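Local coordinates for N-acetyltransferase domain-containing protein (Xanthomonas campestris pv. campestris, PDB 2OZH) that probably transfers an acyl group, most likely acetyl, to an acceptor not yet identified, as a putative member of the GNAT acetyltransferase family, at residues H44-V52 and L90-L100. Numbering follows the deposited sequence.
With EDO (1,2-ethanediol), chain G.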
loop_
_atom_site.group_PDB
_atom_site.type_symbol
_atom_site.label_atom_id
_atom_site.label_comp_id
_atom_site.label_asym_id
_atom_site.label_seq_id
_atom_site.Cartn_x
_atom_site.Cartn_y
_atom_site.Cartn_z
ATOM N N HIS A 44 5.214 4.927 9.635
ATOM C CA HIS A 44 3.886 4.508 9.154
ATOM C C HIS A 44 3.880 3.191 8.421
ATOM O O HIS A 44 2.943 2.869 7.683
ATOM C CB HIS A 44 3.280 5.625 8.301
ATOM C CG HIS A 44 3.033 6.856 9.077
ATOM N ND1 HIS A 44 1.958 6.982 9.925
ATOM C CD2 HIS A 44 3.761 7.996 9.182
ATOM C CE1 HIS A 44 2.024 8.171 10.500
ATOM N NE2 HIS A 44 3.106 8.799 10.081
ATOM N N SER A 45 4.908 2.389 8.643
ATOM C CA SER A 45 5.043 1.085 8.044
ATOM C C SER A 45 5.312 0.029 9.078
ATOM O O SER A 45 5.738 0.336 10.196
ATOM C CB SER A 45 6.239 1.074 7.070
ATOM O OG SER A 45 6.072 2.048 6.053
ATOM N N LEU A 46 5.118 -1.227 8.681
ATOM C CA LEU A 46 5.553 -2.382 9.439
ATOM C C LEU A 46 6.912 -2.778 8.902
ATOM O O LEU A 46 7.070 -3.204 7.765
ATOM C CB LEU A 46 4.568 -3.542 9.308
ATOM C CG LEU A 46 4.929 -4.826 10.053
ATOM C CD1 LEU A 46 5.042 -4.611 11.527
ATOM C CD2 LEU A 46 3.857 -5.884 9.782
ATOM N N CYS A 47 7.935 -2.520 9.709
ATOM C CA CYS A 47 9.314 -2.654 9.283
ATOM C C CYS A 47 9.950 -3.867 9.929
ATOM O O CYS A 47 9.684 -4.176 11.098
ATOM C CB CYS A 47 10.137 -1.427 9.644
ATOM S SG CYS A 47 9.540 0.109 8.906
ATOM N N PHE A 48 10.789 -4.545 9.152
ATOM C CA PHE A 48 11.512 -5.758 9.583
ATOM C C PHE A 48 12.998 -5.430 9.523
ATOM O O PHE A 48 13.552 -5.193 8.449
ATOM C CB PHE A 48 11.182 -6.937 8.651
ATOM C CG PHE A 48 9.733 -7.337 8.717
ATOM C CD1 PHE A 48 8.772 -6.596 8.073
ATOM C CD2 PHE A 48 9.317 -8.452 9.445
ATOM C CE1 PHE A 48 7.433 -6.946 8.160
ATOM C CE2 PHE A 48 7.992 -8.794 9.544
ATOM C CZ PHE A 48 7.049 -8.045 8.900
ATOM N N GLY A 49 13.636 -5.430 10.676
ATOM C CA GLY A 49 15.075 -5.241 10.723
ATOM C C GLY A 49 15.759 -6.538 11.040
ATOM O O GLY A 49 15.277 -7.319 11.850
ATOM N N GLY A 50 16.905 -6.777 10.422
ATOM C CA GLY A 50 17.751 -7.892 10.762
ATOM C C GLY A 50 19.058 -7.388 11.363
ATOM O O GLY A 50 19.623 -6.419 10.867
ATOM N N PHE A 51 19.447 -8.027 12.453
ATOM C CA PHE A 51 20.568 -7.557 13.264
ATOM C C PHE A 51 21.509 -8.694 13.605
ATOM O O PHE A 51 21.051 -9.805 13.916
ATOM C CB PHE A 51 20.060 -6.949 14.576
ATOM C CG PHE A 51 19.067 -5.826 14.379
ATOM C CD1 PHE A 51 17.732 -6.103 14.193
ATOM C CD2 PHE A 51 19.473 -4.498 14.356
ATOM C CE1 PHE A 51 16.824 -5.112 14.003
ATOM C CE2 PHE A 51 18.577 -3.493 14.151
ATOM C CZ PHE A 51 17.268 -3.773 13.990
ATOM N N VAL A 52 22.797 -8.392 13.591
ATOM C CA VAL A 52 23.825 -9.333 14.028
ATOM C C VAL A 52 24.822 -8.569 14.894
ATOM O O VAL A 52 25.366 -7.573 14.472
ATOM C CB VAL A 52 24.551 -9.972 12.822
ATOM C CG1 VAL A 52 25.677 -10.911 13.303
ATOM C CG2 VAL A 52 23.565 -10.704 11.931
ATOM N N LEU A 90 14.176 -12.507 6.795
ATOM C CA LEU A 90 13.225 -11.426 6.834
ATOM C C LEU A 90 11.946 -11.762 6.061
ATOM O O LEU A 90 10.848 -11.479 6.533
ATOM C CB LEU A 90 13.876 -10.114 6.390
ATOM C CG LEU A 90 14.545 -9.286 7.492
ATOM C CD1 LEU A 90 15.714 -10.008 8.116
ATOM C CD2 LEU A 90 14.975 -7.970 6.999
HETATM N N MSE A 91 12.057 -12.372 4.881
HETATM C CA MSE A 91 10.872 -12.736 4.138
HETATM C C MSE A 91 10.031 -13.777 4.831
HETATM O O MSE A 91 8.796 -13.727 4.805
HETATM C CB MSE A 91 11.241 -13.249 2.749
HETATM C CG MSE A 91 11.672 -12.169 1.811
HETATM SE SE MSE A 91 10.362 -10.770 1.513
HETATM C CE MSE A 91 9.070 -11.691 1.124
ATOM N N ASP A 92 10.700 -14.709 5.489
ATOM C CA ASP A 92 9.964 -15.678 6.279
ATOM C C ASP A 92 9.144 -14.980 7.365
ATOM O O ASP A 92 7.976 -15.330 7.611
ATOM C CB ASP A 92 10.894 -16.718 6.914
ATOM C CG ASP A 92 11.442 -17.739 5.931
ATOM O OD1 ASP A 92 10.992 -17.822 4.781
ATOM O OD2 ASP A 92 12.376 -18.473 6.362
ATOM N N ALA A 93 9.720 -13.956 8.004
ATOM C CA ALA A 93 9.031 -13.222 9.030
ATOM C C ALA A 93 7.877 -12.416 8.439
ATOM O O ALA A 93 6.816 -12.302 9.056
ATOM C CB ALA A 93 9.997 -12.287 9.725
ATOM N N VAL A 94 8.080 -11.833 7.263
ATOM C CA VAL A 94 6.975 -11.143 6.571
ATOM C C VAL A 94 5.823 -12.082 6.284
ATOM O O VAL A 94 4.647 -11.766 6.554
ATOM C CB VAL A 94 7.459 -10.474 5.265
ATOM C CG1 VAL A 94 6.322 -9.899 4.440
ATOM C CG2 VAL A 94 8.502 -9.383 5.553
HETATM N N MSE A 95 6.146 -13.244 5.730
HETATM C CA MSE A 95 5.095 -14.177 5.336
HETATM C C MSE A 95 4.368 -14.738 6.540
HETATM O O MSE A 95 3.174 -15.124 6.423
HETATM C CB MSE A 95 5.676 -15.321 4.511
HETATM C CG MSE A 95 6.203 -14.951 3.170
HETATM SE SE MSE A 95 4.824 -14.426 1.862
HETATM C CE MSE A 95 5.045 -12.636 2.235
ATOM N N ALA A 96 5.041 -14.819 7.684
ATOM C CA ALA A 96 4.454 -15.369 8.904
ATOM C C ALA A 96 3.848 -14.335 9.827
ATOM O O ALA A 96 3.290 -14.690 10.867
ATOM C CB ALA A 96 5.504 -16.208 9.702
ATOM N N HIS A 97 3.982 -13.037 9.504
ATOM C CA HIS A 97 3.604 -12.043 10.493
ATOM C C HIS A 97 2.104 -12.073 10.797
ATOM O O HIS A 97 1.307 -12.114 9.882
ATOM C CB HIS A 97 3.989 -10.638 10.008
ATOM C CG HIS A 97 3.919 -9.623 11.095
ATOM N ND1 HIS A 97 2.723 -9.055 11.496
ATOM C CD2 HIS A 97 4.872 -9.142 11.926
ATOM C CE1 HIS A 97 2.954 -8.256 12.522
ATOM N NE2 HIS A 97 4.255 -8.281 12.797
ATOM N N PRO A 98 1.714 -12.024 12.077
ATOM C CA PRO A 98 0.301 -12.208 12.358
ATOM C C PRO A 98 -0.618 -11.138 11.789
ATOM O O PRO A 98 -1.822 -11.383 11.657
ATOM C CB PRO A 98 0.240 -12.210 13.894
ATOM C CG PRO A 98 1.526 -11.781 14.375
ATOM C CD PRO A 98 2.535 -11.924 13.293
ATOM N N ASP A 99 -0.095 -9.969 11.463
ATOM C CA ASP A 99 -0.931 -8.868 10.943
ATOM C C ASP A 99 -0.942 -8.845 9.426
ATOM O O ASP A 99 -1.529 -7.938 8.845
ATOM C CB ASP A 99 -0.476 -7.527 11.510
ATOM C CG ASP A 99 -0.633 -7.460 13.030
ATOM O OD1 ASP A 99 -1.597 -8.045 13.569
ATOM O OD2 ASP A 99 0.208 -6.832 13.692
ATOM N N LEU A 100 -0.271 -9.802 8.782
ATOM C CA LEU A 100 -0.191 -9.887 7.329
ATOM C C LEU A 100 -0.748 -11.185 6.762
ATOM O O LEU A 100 -0.387 -11.625 5.668
ATOM C CB LEU A 100 1.246 -9.700 6.856
ATOM C CG LEU A 100 1.942 -8.407 7.250
ATOM C CD1 LEU A 100 3.362 -8.382 6.740
ATOM C CD2 LEU A 100 1.227 -7.187 6.707
HETATM C C1 EDO G . 0.683 12.156 9.682
HETATM O O1 EDO G . 0.078 10.898 10.001
HETATM C C2 EDO G . 1.704 11.935 8.578
HETATM O O2 EDO G . 3.024 11.999 9.117
#
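Phe48, on strand 46-52, lays its ring against the helix 86-96 of the GNAT fold, where this helix packs across one side of the mixed central sheet. The axes of strand 46-52 and helix segment 90-96 run roughly antiparallel, at 148°, and approach to 9.1 Å. No hydrogen bond joins the two segments; the contact is made by apolar and ring packing, with some backbone atoms taking part.

Val94 CG2 stands over the centre of one face of the Phe48 ring, 3.7 Å from its centroid, in a CH-pi contact. Phe48 CG lies anti to its own carbonyl carbon (chi1 -64°), which sends the ring along the strand toward Leu46 and over the last turn of the helix. Ala93 CB meets the ring at CD2, 3.9 Å away, while CZ reaches His97 CD2; the planes of the two rings are almost perpendicular.

At the other end of the contact, Leu90 packs with Ala93 on Val7 of the adjacent strand 6-8. Leu90 has two conformers; in the one described, CD1 lies where a side chain on Gly50 would stand and CD2 approaches Phe48 O, so both approaches depend on that conformer.

Beyond the helix end, His97 is held between two aliphatic groups. Leu46 CD2 sits over the centre of one imidazole face, 3.7 Å from the centroid, and Pro98 CD covers the opposite face nearer its rim. Leu46 CD2 also touches Leu100 CD1, extending the apolar surface into the turn after the helix. The backbone N of Asp99 donates to His97 ND1 (3.0 Å), tilted 22° from the ring plane, and this bond should restrict rotation of the imidazole.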